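Mevalonate kinase, putative (Leishmania major, PDB 2HFU) probably catalyses the ATP-dependent phosphorylation of (R)-mevalonate to (R)-5-phosphomevalonate, the first of three steps leading to isopentenyl diphosphate. Local coordinates at residues G26-V31 with K203-V208; A36-I41 with I168-Q173; E43-R48 with V119-R124; Q185-L190 with R321-P326. All blocks are in the same frame, centred on the assembly; numbering follows the deposited sequence. Where two conformers were deposited one is given.

How the contacts relate
Contacts 1 and 2 form two walls of the mevalonate pocket: the backbone N of His28 holds hydroxyl O7 of the ligand, while Tyr170 and Arg172 meet its carboxylate. Their centres lie 15 Å apart, yet Val30 packs directly on Ala36, its CG2 being 3.8 Å from Ala36 CB. Contacts 2 and 3 share the long strand 36-52, with centres 20 Å apart. Contact 4, in the separate antiparallel sheet, touches contacts 2 and 3: Ile41 CD1 rests 3.5 Å from Tyr322 CG, and Glu43 OE1 is probably hydrogen-bonded to Thr323 N. Contacts 1 and 3 lie farthest apart, 28 Å between centres, on opposite sides of the chain's centre.

Contact 1: G26-V31 with K203-V208; sequences GEHFVV and KVVNDV. With MEV ((R)-mevalonate), chain C.
With CG anti to its carbonyl carbon (chi1 -68°) and the ring turned by a chi2 of -77°, His28 brings its imidazole up to three valines of the helix segment 203-208. In Val205 and Val208 the branch anti to the carbonyl carbon, CG2, makes the contact, whereas Val204 uses CG1, anti to its backbone N. Val204 CG1 is the nearest of the three, 3.5 Å from His28 CE1, with the two side chains crossing at about a right angle. Val208 CG2 sits 3.8 Å from His28 ND1, and Val205 CG2 reaches the same nitrogen from slightly farther away. All three methyls approach the ring obliquely.

One face of the imidazole carries the ligand: methyl C6 of mevalonate stands 3.4 Å above the ring plane, over its centre, a CH-pi arrangement. Val205 CG2 also touches C6, at 3.9 Å, from beside the ring stack, so the ring and the helix form two adjoining walls round the methyl. The backbone of His28 adds the polar grip, its N donating to mevalonate O7 at 2.7 Å in a nearly straight bond of 172°. His28 thus binds substrate twice, through its main chain and its ring, while NE2 is tied to Thr286 O. Farther along, Val31 CG1 meets Val205 CG1 at 4.3 Å, and Val31 CG2 faces mevalonate C4.

Segment 26-31 lies in the loop between strand 17-25 and strand 36-52 and leans on helix 201-214. Helix 242-258 packs against Glu27 and Phe29, and Glu27 forms a salt bridge with Lys282 of strand 280-284.

Contact 2: A36-I41 with I168-Q173; sequences AIVAGI and ILYRRQ. With MEV ((R)-mevalonate), chain C.
Tyr170 and Ala36 exchange two backbone hydrogen bonds, Ala36 N to Tyr170 O at 2.7 Å and Tyr170 N to Ala36 O at 2.8 Å. Val38 and Ile168 form a second such pair. There the bond from Val38 N to Ile168 O is almost perfectly straight (179°) and lies in the carbonyl plane, while the return bond, from Ile168 N to Val38 O, is bent to 138°. The end of Tyr170 makes the polar contact with the ligand: its OH donates to mevalonate carboxylate oxygen O4 at 2.7 Å, and O4 lies in the ring plane at its edge. Arg172 NH2 stands 3.0 Å from the other carboxylate oxygen, O3, which the positive charge would be expected to stabilise.

These bonds tie strand 36-52 to strand 166-173, antiparallel neighbours in the mixed sheet of the GHMP kinase fold. Ile37 and Leu169 make the non-hydrogen-bonded pair between the two bonded ones. The sheet face bearing Ala36, Val38 and Tyr170 is the one that meets mevalonate.

On that face Tyr170 CG swings anti to the backbone N (chi1 152°), which lays CD1 against Ala36 CB at 3.6 Å and Val38 CG2 at 3.7 Å, both oblique to the ring. Phe179 of strand 176-182 meets the tyrosine ring nearly parallel. Across the sheet, Ile37 CG1 and Leu169 CD1 touch more loosely, at 4.3 Å, on the face covered by helix 216-239.

Contact 3: E43-R48 with V119-R124; sequences EYTECR and VVAFSR
Cys47 and Ala121 point their side chains at each other, CB to CB at 3.7 Å, where helix 114-129 packs on strand 36-52 of the mixed sheet of this GHMP kinase; segment 119-124 falls in the N-terminal GHMP family region. The backbones come close here, since neither residue holds them apart with bulk: the axes of the two short segments approach to 6.9 Å and run at 36° to one another. Ala121 CB sits on the strand's main chain, 3.4 Å from Thr45 O, and Cys47 CB rests in return on the helix backbone at Ala121 C, 3.6 Å away.

From there the cysteine reaches along the helix to Phe122. SG stands anti to the backbone N (chi1 176°), which directs it past the alanine to lie 4.0 Å from Phe122 CD1. The sulfur is 5.3 Å from the ring centroid and 74° off the ring normal, an oblique sulfur-aromatic contact. Phe122 CG is also anti to its own backbone N, and the ring continues toward Met100 of strand 97-103 and Val85, Leu86 and His82 of helix 70-88.

On the helix side turned away from the strand, Ser123 OG bonds to Val119 O at 2.8 Å and also to Ser142 OG. Val119 O thereby takes two donors, Ser123 N and OG, from opposite faces of its plane. The side chains that meet are apolar (the Ala121 methyl, the Cys47 methylene and sulfur, the Phe122 ring) and rest partly on main-chain atoms, implying that here strand and helix are held by van der Waals packing.

Contact 4: Q185-L190 with R321-P326; sequences QQRLYL and RYTVQP
Leu188 and Val324 pair in an antiparallel ladder between strands 188-194 and 318-324, the latter the outermost strand of the four-stranded sheet in the C-terminal half of this GHMP kinase, with strand 36-52 of the other sheet beyond it. The tight part is the buried face carrying Leu188, Leu190, Tyr322 and Val324. Leu188 and Val324 lie side by side, CB to CB at 3.6 Å. Val324 CG2, anti to the carbonyl carbon, reaches on to Leu190 CD1 at 3.8 Å. Leu295 of strand 291-296 packs against both leucines. Backbone bonds lock the register: Leu188 N to Val324 O is nearly straight (177°), and Leu190 exchanges a second pair with Tyr322.

The other face is looser and partly open to solvent, though Arg302 of helix 299-312 lies against Tyr189 and Thr323 there. Arg187 CG lies over one face of the Tyr189 ring, offset toward its rim. Beyond the strand ends, Pro326 sets CD 3.7 Å from Arg187 CA. Past the last direct bond a water carries the link on: it donates to Gln186 O, at 2.7 Å, and to Val324 O, at 3.0 Å, the latter already taking Leu188 N.

Contact 1: G26-V31 with K203-V208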
# COMPACT_ATOMS: atom_id res chain seq x y z
N GLY A 26 -7.22 -10.64 -0.56
CA GLY A 26 -6.95 -11.39 0.65
C GLY A 26 -6.83 -10.60 1.95
O GLY A 26 -6.48 -11.15 2.97
N GLU A 27 -7.16 -9.32 1.92
CA GLU A 27 -7.26 -8.56 3.16
C GLU A 27 -8.17 -9.31 4.14
O GLU A 27 -9.15 -9.95 3.73
CB GLU A 27 -7.76 -7.13 2.93
CG GLU A 27 -9.09 -7.02 2.20
CD GLU A 27 -8.90 -6.89 0.70
OE1 GLU A 27 -8.42 -5.83 0.25
OE2 GLU A 27 -9.23 -7.85 -0.02
N HIS A 28 -7.80 -9.24 5.42
CA HIS A 28 -8.51 -9.90 6.53
C HIS A 28 -8.37 -11.42 6.59
O HIS A 28 -8.11 -11.97 7.66
CB HIS A 28 -9.98 -9.47 6.60
CG HIS A 28 -10.16 -8.04 6.99
ND1 HIS A 28 -10.03 -7.61 8.29
CD2 HIS A 28 -10.44 -6.94 6.26
CE1 HIS A 28 -10.24 -6.30 8.35
NE2 HIS A 28 -10.48 -5.87 7.12
N PHE A 29 -8.54 -12.09 5.45
CA PHE A 29 -8.40 -13.54 5.39
C PHE A 29 -6.95 -13.99 5.58
O PHE A 29 -6.70 -15.07 6.09
CB PHE A 29 -8.98 -14.11 4.10
CG PHE A 29 -10.47 -13.90 3.96
CD1 PHE A 29 -10.97 -13.05 2.98
CD2 PHE A 29 -11.36 -14.54 4.82
CE1 PHE A 29 -12.35 -12.84 2.86
CE2 PHE A 29 -12.74 -14.34 4.70
CZ PHE A 29 -13.23 -13.49 3.72
N VAL A 30 -6.02 -13.13 5.17
CA VAL A 30 -4.58 -13.39 5.32
C VAL A 30 -4.18 -13.53 6.80
O VAL A 30 -3.25 -14.27 7.12
CB VAL A 30 -3.73 -12.29 4.62
CG1 VAL A 30 -3.94 -10.92 5.27
CG2 VAL A 30 -2.25 -12.67 4.57
N VAL A 31 -4.90 -12.83 7.67
CA VAL A 31 -4.68 -12.89 9.12
C VAL A 31 -4.91 -14.31 9.64
O VAL A 31 -4.29 -14.73 10.62
CB VAL A 31 -5.59 -11.88 9.87
CG1 VAL A 31 -5.39 -11.95 11.39
CG2 VAL A 31 -5.35 -10.45 9.36
N LYS A 203 -9.17 -2.49 15.18
CA LYS A 203 -10.57 -2.74 15.55
C LYS A 203 -11.26 -3.72 14.58
O LYS A 203 -11.84 -4.71 15.01
CB LYS A 203 -11.38 -1.45 15.67
CG LYS A 203 -12.79 -1.71 16.18
CD LYS A 203 -13.75 -0.58 15.83
CE LYS A 203 -15.21 -1.04 15.92
NZ LYS A 203 -15.53 -1.69 17.23
N VAL A 204 -11.18 -3.43 13.28
CA VAL A 204 -11.87 -4.23 12.26
C VAL A 204 -11.37 -5.68 12.26
O VAL A 204 -12.18 -6.61 12.19
CB VAL A 204 -11.75 -3.60 10.84
CG1 VAL A 204 -12.67 -4.32 9.86
CG2 VAL A 204 -12.10 -2.11 10.87
N VAL A 205 -10.06 -5.86 12.36
CA VAL A 205 -9.45 -7.18 12.50
C VAL A 205 -9.99 -7.91 13.74
O VAL A 205 -10.37 -9.08 13.66
CB VAL A 205 -7.89 -7.10 12.51
CG1 VAL A 205 -7.26 -8.39 13.03
CG2 VAL A 205 -7.36 -6.77 11.11
N ASN A 206 -10.04 -7.21 14.87
CA ASN A 206 -10.56 -7.79 16.12
C ASN A 206 -12.05 -8.09 16.06
O ASN A 206 -12.53 -9.02 16.71
CB ASN A 206 -10.23 -6.90 17.32
CG ASN A 206 -8.74 -6.84 17.61
OD1 ASN A 206 -8.01 -7.82 17.42
ND2 ASN A 206 -8.28 -5.69 18.09
N ASP A 207 -12.78 -7.31 15.27
CA ASP A 207 -14.20 -7.58 14.99
C ASP A 207 -14.34 -8.87 14.18
O ASP A 207 -15.23 -9.68 14.45
CB ASP A 207 -14.85 -6.42 14.24
CG ASP A 207 -15.35 -5.31 15.16
OD1 ASP A 207 -15.09 -5.36 16.38
OD2 ASP A 207 -16.02 -4.35 14.73
N VAL A 208 -13.46 -9.05 13.20
CA VAL A 208 -13.43 -10.26 12.39
C VAL A 208 -13.05 -11.48 13.25
O VAL A 208 -13.65 -12.55 13.11
CB VAL A 208 -12.50 -10.12 11.15
CG1 VAL A 208 -12.39 -11.44 10.40
CG2 VAL A 208 -13.02 -9.04 10.21
C8 MEV C . -5.01 -4.24 6.34
O8 MEV C . -4.19 -3.40 5.52
C2 MEV C . -4.95 -5.68 5.83
C3 MEV C . -5.44 -6.74 6.82
O7 MEV C . -5.48 -8.00 6.14
C4 MEV C . -4.54 -6.87 8.06
C5 MEV C . -3.19 -7.51 7.80
O3 MEV C . -2.33 -7.43 8.70
O4 MEV C . -2.96 -8.10 6.72
C6 MEV C . -6.87 -6.44 7.27

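Contact 2: A36-I41 with I168-Q173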
# COMPACT_ATOMS: atom_id res chain seq x y z
N ALA A 36 -2.46 -13.86 0.28
CA ALA A 36 -2.89 -12.55 -0.19
C ALA A 36 -2.04 -12.09 -1.37
O ALA A 36 -0.88 -12.46 -1.50
CB ALA A 36 -2.82 -11.53 0.94
N ILE A 37 -2.65 -11.29 -2.25
CA ILE A 37 -1.92 -10.68 -3.35
C ILE A 37 -1.86 -9.17 -3.14
O ILE A 37 -2.88 -8.49 -3.11
CB ILE A 37 -2.52 -11.05 -4.73
CG1 ILE A 37 -2.53 -12.57 -4.92
CG2 ILE A 37 -1.74 -10.36 -5.86
CD1 ILE A 37 -3.30 -13.05 -6.15
N VAL A 38 -0.64 -8.67 -2.98
CA VAL A 38 -0.40 -7.26 -2.72
C VAL A 38 0.30 -6.67 -3.94
O VAL A 38 1.22 -7.29 -4.50
CB VAL A 38 0.46 -7.08 -1.44
CG1 VAL A 38 0.72 -5.61 -1.15
CG2 VAL A 38 -0.21 -7.74 -0.24
N ALA A 39 -0.13 -5.48 -4.35
CA ALA A 39 0.44 -4.83 -5.52
C ALA A 39 1.17 -3.55 -5.16
O ALA A 39 0.56 -2.58 -4.71
CB ALA A 39 -0.63 -4.56 -6.56
N GLY A 40 2.49 -3.55 -5.36
CA GLY A 40 3.27 -2.33 -5.32
C GLY A 40 3.02 -1.63 -6.64
O GLY A 40 3.25 -2.21 -7.71
N ILE A 41 2.52 -0.40 -6.58
CA ILE A 41 2.20 0.36 -7.79
C ILE A 41 3.40 1.19 -8.25
O ILE A 41 4.34 1.41 -7.48
CB ILE A 41 0.94 1.24 -7.58
CG1 ILE A 41 1.15 2.25 -6.44
CG2 ILE A 41 -0.30 0.36 -7.34
CD1 ILE A 41 -0.02 3.17 -6.18
N ILE A 168 3.03 -9.22 -5.36
CA ILE A 168 3.67 -9.91 -4.24
C ILE A 168 2.68 -10.84 -3.53
O ILE A 168 1.60 -10.42 -3.13
CB ILE A 168 4.26 -8.87 -3.24
CG1 ILE A 168 5.44 -8.12 -3.87
CG2 ILE A 168 4.68 -9.54 -1.93
CD1 ILE A 168 5.88 -6.88 -3.12
N LEU A 169 3.08 -12.10 -3.38
CA LEU A 169 2.31 -13.06 -2.60
C LEU A 169 2.67 -12.91 -1.13
O LEU A 169 3.84 -13.02 -0.75
CB LEU A 169 2.56 -14.49 -3.07
CG LEU A 169 1.57 -15.56 -2.60
CD1 LEU A 169 0.25 -15.47 -3.37
CD2 LEU A 169 2.18 -16.94 -2.74
N TYR A 170 1.65 -12.67 -0.31
CA TYR A 170 1.81 -12.39 1.11
C TYR A 170 1.00 -13.39 1.93
O TYR A 170 -0.22 -13.50 1.76
CB TYR A 170 1.41 -10.92 1.38
CG TYR A 170 0.86 -10.57 2.76
CD1 TYR A 170 -0.29 -9.78 2.88
CD2 TYR A 170 1.51 -10.97 3.93
CE1 TYR A 170 -0.80 -9.42 4.12
CE2 TYR A 170 1.01 -10.62 5.19
CZ TYR A 170 -0.15 -9.84 5.27
OH TYR A 170 -0.65 -9.49 6.50
N ARG A 171 1.69 -14.14 2.79
CA ARG A 171 1.03 -15.09 3.68
C ARG A 171 1.73 -15.20 5.04
O ARG A 171 2.92 -14.93 5.16
CB ARG A 171 0.89 -16.47 3.03
CG ARG A 171 2.10 -17.40 3.16
CD ARG A 171 2.90 -17.59 1.89
NE ARG A 171 2.30 -18.59 1.00
CZ ARG A 171 2.94 -19.18 -0.02
NH1 ARG A 171 4.20 -18.87 -0.29
NH2 ARG A 171 2.31 -20.08 -0.76
N ARG A 172 0.96 -15.60 6.05
CA ARG A 172 1.50 -15.87 7.38
C ARG A 172 1.94 -17.33 7.43
O ARG A 172 1.11 -18.24 7.35
CB ARG A 172 0.44 -15.60 8.45
CG ARG A 172 -0.21 -14.23 8.36
CD ARG A 172 0.54 -13.11 9.06
NE ARG A 172 -0.23 -11.87 9.06
CZ ARG A 172 -0.10 -10.90 9.96
NH1 ARG A 172 0.77 -11.02 10.95
NH2 ARG A 172 -0.85 -9.81 9.87
N GLN A 173 3.25 -17.55 7.56
CA GLN A 173 3.83 -18.88 7.44
C GLN A 173 5.03 -19.11 8.37
O GLN A 173 6.02 -18.39 8.32
CB GLN A 173 4.24 -19.14 5.99
CG GLN A 173 4.83 -20.51 5.70
CD GLN A 173 5.31 -20.64 4.27
OE1 GLN A 173 4.61 -20.24 3.33
NE2 GLN A 173 6.50 -21.21 4.09
C8 MEV C . -5.01 -4.24 6.34
O8 MEV C . -4.19 -3.40 5.52
C2 MEV C . -4.95 -5.68 5.83
C3 MEV C . -5.44 -6.74 6.82
O7 MEV C . -5.48 -8.00 6.14
C4 MEV C . -4.54 -6.87 8.06
C5 MEV C . -3.19 -7.51 7.80
O3 MEV C . -2.33 -7.43 8.70
O4 MEV C . -2.96 -8.10 6.72
C6 MEV C . -6.87 -6.44 7.27

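Contact 3: E43-R48 with V119-R124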
# COMPACT_ATOMS: atom_id res chain seq x y z
N GLU A 43 3.45 4.33 -8.95
CA GLU A 43 3.41 5.65 -8.34
C GLU A 43 4.08 5.60 -6.97
O GLU A 43 3.91 4.64 -6.21
CB GLU A 43 1.96 6.15 -8.28
CG GLU A 43 1.40 6.54 -9.65
CD GLU A 43 0.97 5.36 -10.52
OE1 GLU A 43 0.70 4.25 -10.00
OE2 GLU A 43 0.87 5.55 -11.75
N TYR A 44 4.85 6.63 -6.67
CA TYR A 44 5.86 6.53 -5.62
C TYR A 44 5.99 7.79 -4.79
O TYR A 44 5.52 8.86 -5.17
CB TYR A 44 7.22 6.19 -6.25
CG TYR A 44 7.71 7.25 -7.23
CD1 TYR A 44 8.47 8.34 -6.79
CD2 TYR A 44 7.38 7.19 -8.58
CE1 TYR A 44 8.92 9.31 -7.67
CE2 TYR A 44 7.81 8.17 -9.48
CZ TYR A 44 8.58 9.23 -9.01
OH TYR A 44 9.01 10.20 -9.88
N THR A 45 6.64 7.63 -3.64
CA THR A 45 7.07 8.74 -2.83
C THR A 45 8.58 8.85 -3.00
O THR A 45 9.29 7.85 -2.96
CB THR A 45 6.69 8.50 -1.35
OG1 THR A 45 5.27 8.68 -1.21
CG2 THR A 45 7.28 9.56 -0.44
N GLU A 46 9.05 10.07 -3.23
CA GLU A 46 10.48 10.32 -3.33
C GLU A 46 10.99 11.10 -2.11
O GLU A 46 10.32 12.02 -1.63
CB GLU A 46 10.82 11.08 -4.63
CG GLU A 46 12.30 11.41 -4.78
CD GLU A 46 12.67 11.92 -6.16
OE1 GLU A 46 11.77 12.38 -6.89
OE2 GLU A 46 13.87 11.87 -6.51
N CYS A 47 12.15 10.69 -1.62
CA CYS A 47 12.85 11.44 -0.59
C CYS A 47 14.18 11.94 -1.11
O CYS A 47 14.98 11.16 -1.65
CB CYS A 47 13.07 10.57 0.66
SG CYS A 47 14.04 11.39 1.95
N ARG A 48 14.41 13.24 -0.96
CA ARG A 48 15.70 13.86 -1.25
C ARG A 48 16.32 14.36 0.05
O ARG A 48 15.61 14.86 0.92
CB ARG A 48 15.54 15.01 -2.24
CG ARG A 48 15.16 14.59 -3.65
CD ARG A 48 15.04 15.74 -4.66
NE ARG A 48 16.31 16.41 -4.92
CZ ARG A 48 16.57 17.19 -5.97
NH1 ARG A 48 15.64 17.41 -6.89
NH2 ARG A 48 17.76 17.74 -6.10
N VAL A 119 8.96 5.91 4.63
CA VAL A 119 10.14 5.36 5.31
C VAL A 119 11.07 4.56 4.38
O VAL A 119 12.27 4.47 4.65
CB VAL A 119 9.81 4.56 6.61
CG1 VAL A 119 9.33 5.49 7.72
CG2 VAL A 119 8.80 3.44 6.35
N VAL A 120 10.52 3.98 3.31
CA VAL A 120 11.35 3.29 2.32
C VAL A 120 12.19 4.30 1.53
O VAL A 120 13.40 4.12 1.39
CB VAL A 120 10.52 2.41 1.35
CG1 VAL A 120 11.35 2.01 0.12
CG2 VAL A 120 10.01 1.17 2.06
N ALA A 121 11.54 5.34 1.04
CA ALA A 121 12.22 6.41 0.31
C ALA A 121 13.32 7.03 1.17
O ALA A 121 14.44 7.25 0.71
CB ALA A 121 11.23 7.47 -0.15
N PHE A 122 12.99 7.29 2.44
CA PHE A 122 13.93 7.84 3.42
C PHE A 122 15.13 6.92 3.66
O PHE A 122 16.26 7.39 3.73
CB PHE A 122 13.18 8.14 4.73
CG PHE A 122 14.03 8.79 5.80
CD1 PHE A 122 14.98 9.76 5.49
CD2 PHE A 122 13.85 8.44 7.13
CE1 PHE A 122 15.75 10.36 6.48
CE2 PHE A 122 14.61 9.04 8.14
CZ PHE A 122 15.55 10.00 7.82
N SER A 123 14.87 5.61 3.77
CA SER A 123 15.92 4.62 4.00
C SER A 123 16.88 4.51 2.82
O SER A 123 18.09 4.34 3.01
CB SER A 123 15.32 3.25 4.32
OG SER A 123 14.62 3.29 5.55
N ARG A 124 16.34 4.60 1.61
CA ARG A 124 17.14 4.59 0.39
C ARG A 124 17.96 5.87 0.27
O ARG A 124 19.13 5.83 -0.12
CB ARG A 124 16.26 4.42 -0.84
CG ARG A 124 15.63 3.04 -0.99
CD ARG A 124 14.99 2.81 -2.35
NE ARG A 124 14.40 1.48 -2.49
CZ ARG A 124 15.07 0.36 -2.75
NH1 ARG A 124 16.40 0.37 -2.89
NH2 ARG A 124 14.42 -0.79 -2.86

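Contact 4: Q185-L190 with R321-P326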
# COMPACT_ATOMS: atom_id res chain seq x y z
N GLN A 185 3.10 -10.57 -16.89
CA GLN A 185 3.57 -10.03 -18.17
C GLN A 185 2.69 -8.91 -18.75
O GLN A 185 2.95 -8.44 -19.87
CB GLN A 185 3.73 -11.17 -19.20
CG GLN A 185 4.94 -12.07 -18.96
CD GLN A 185 4.98 -13.27 -19.89
OE1 GLN A 185 3.99 -14.00 -20.01
NE2 GLN A 185 6.11 -13.48 -20.54
N GLN A 186 1.68 -8.49 -18.00
CA GLN A 186 0.77 -7.43 -18.45
C GLN A 186 0.73 -6.24 -17.49
O GLN A 186 0.94 -6.39 -16.29
CB GLN A 186 -0.64 -7.99 -18.62
CG GLN A 186 -0.99 -8.45 -20.01
CD GLN A 186 -2.40 -8.97 -20.08
OE1 GLN A 186 -3.29 -8.30 -20.61
NE2 GLN A 186 -2.62 -10.15 -19.52
N ARG A 187 0.44 -5.07 -18.04
CA ARG A 187 0.22 -3.87 -17.24
C ARG A 187 -1.15 -3.94 -16.57
O ARG A 187 -2.13 -4.34 -17.19
CB ARG A 187 0.31 -2.63 -18.11
CG ARG A 187 0.59 -1.35 -17.36
CD ARG A 187 0.64 -0.10 -18.23
NE ARG A 187 1.87 0.01 -19.01
CZ ARG A 187 1.96 -0.24 -20.32
NH1 ARG A 187 0.90 -0.62 -21.02
NH2 ARG A 187 3.13 -0.10 -20.93
N LEU A 188 -1.20 -3.59 -15.29
CA LEU A 188 -2.46 -3.48 -14.55
C LEU A 188 -2.92 -2.03 -14.48
O LEU A 188 -2.30 -1.22 -13.79
CB LEU A 188 -2.31 -4.05 -13.14
CG LEU A 188 -2.90 -5.40 -12.71
CD1 LEU A 188 -2.75 -6.48 -13.77
CD2 LEU A 188 -2.27 -5.84 -11.40
N TYR A 189 -3.99 -1.70 -15.19
CA TYR A 189 -4.57 -0.36 -15.14
C TYR A 189 -5.59 -0.27 -14.01
O TYR A 189 -6.66 -0.87 -14.08
CB TYR A 189 -5.21 0.02 -16.48
CG TYR A 189 -4.24 0.08 -17.63
CD1 TYR A 189 -4.09 -0.99 -18.51
CD2 TYR A 189 -3.46 1.22 -17.85
CE1 TYR A 189 -3.20 -0.94 -19.57
CE2 TYR A 189 -2.56 1.28 -18.91
CZ TYR A 189 -2.43 0.19 -19.77
OH TYR A 189 -1.55 0.24 -20.82
N LEU A 190 -5.24 0.48 -12.97
CA LEU A 190 -6.07 0.57 -11.77
C LEU A 190 -6.70 1.93 -11.58
O LEU A 190 -6.08 2.97 -11.84
CB LEU A 190 -5.26 0.21 -10.51
CG LEU A 190 -4.47 -1.10 -10.40
CD1 LEU A 190 -3.68 -1.12 -9.10
CD2 LEU A 190 -5.37 -2.32 -10.51
N ARG A 321 -5.62 7.35 -10.83
CA ARG A 321 -5.22 6.36 -11.82
C ARG A 321 -3.86 5.84 -11.38
O ARG A 321 -2.87 6.58 -11.40
CB ARG A 321 -5.11 6.98 -13.22
CG ARG A 321 -6.37 7.68 -13.73
CD ARG A 321 -6.17 8.39 -15.06
NE ARG A 321 -7.21 9.38 -15.33
CZ ARG A 321 -8.21 9.20 -16.18
NH1 ARG A 321 -8.31 8.07 -16.86
NH2 ARG A 321 -9.11 10.16 -16.38
N TYR A 322 -3.83 4.59 -10.94
CA TYR A 322 -2.58 3.95 -10.56
C TYR A 322 -2.29 2.76 -11.48
O TYR A 322 -3.20 2.21 -12.10
CB TYR A 322 -2.60 3.54 -9.08
CG TYR A 322 -2.51 4.69 -8.10
CD1 TYR A 322 -3.15 4.64 -6.86
CD2 TYR A 322 -1.76 5.83 -8.40
CE1 TYR A 322 -3.06 5.69 -5.95
CE2 TYR A 322 -1.66 6.88 -7.50
CZ TYR A 322 -2.30 6.81 -6.28
OH TYR A 322 -2.20 7.86 -5.40
N THR A 323 -1.02 2.40 -11.60
CA THR A 323 -0.61 1.31 -12.48
C THR A 323 0.35 0.34 -11.80
O THR A 323 1.19 0.73 -11.00
CB THR A 323 0.05 1.84 -13.78
OG1 THR A 323 0.67 3.11 -13.54
CG2 THR A 323 -1.01 2.15 -14.82
N VAL A 324 0.19 -0.94 -12.13
CA VAL A 324 1.16 -1.96 -11.75
C VAL A 324 1.85 -2.37 -13.04
O VAL A 324 1.23 -2.92 -13.96
CB VAL A 324 0.51 -3.16 -11.03
CG1 VAL A 324 1.57 -4.14 -10.54
CG2 VAL A 324 -0.36 -2.69 -9.86
N GLN A 325 3.14 -2.06 -13.12
CA GLN A 325 3.97 -2.40 -14.27
C GLN A 325 4.28 -3.90 -14.28
O GLN A 325 4.49 -4.50 -13.22
CB GLN A 325 5.25 -1.56 -14.24
CG GLN A 325 6.52 -2.28 -14.62
CD GLN A 325 7.76 -1.45 -14.38
OE1 GLN A 325 7.93 -0.87 -13.31
NE2 GLN A 325 8.63 -1.41 -15.38
N PRO A 326 4.28 -4.52 -15.47
CA PRO A 326 4.68 -5.93 -15.60
C PRO A 326 6.10 -6.19 -15.13
O PRO A 326 6.97 -5.32 -15.25
CB PRO A 326 4.57 -6.18 -17.11
CG PRO A 326 4.58 -4.83 -17.74
CD PRO A 326 3.88 -3.94 -16.77
O HOH W 1 1.19 -5.92 -13.61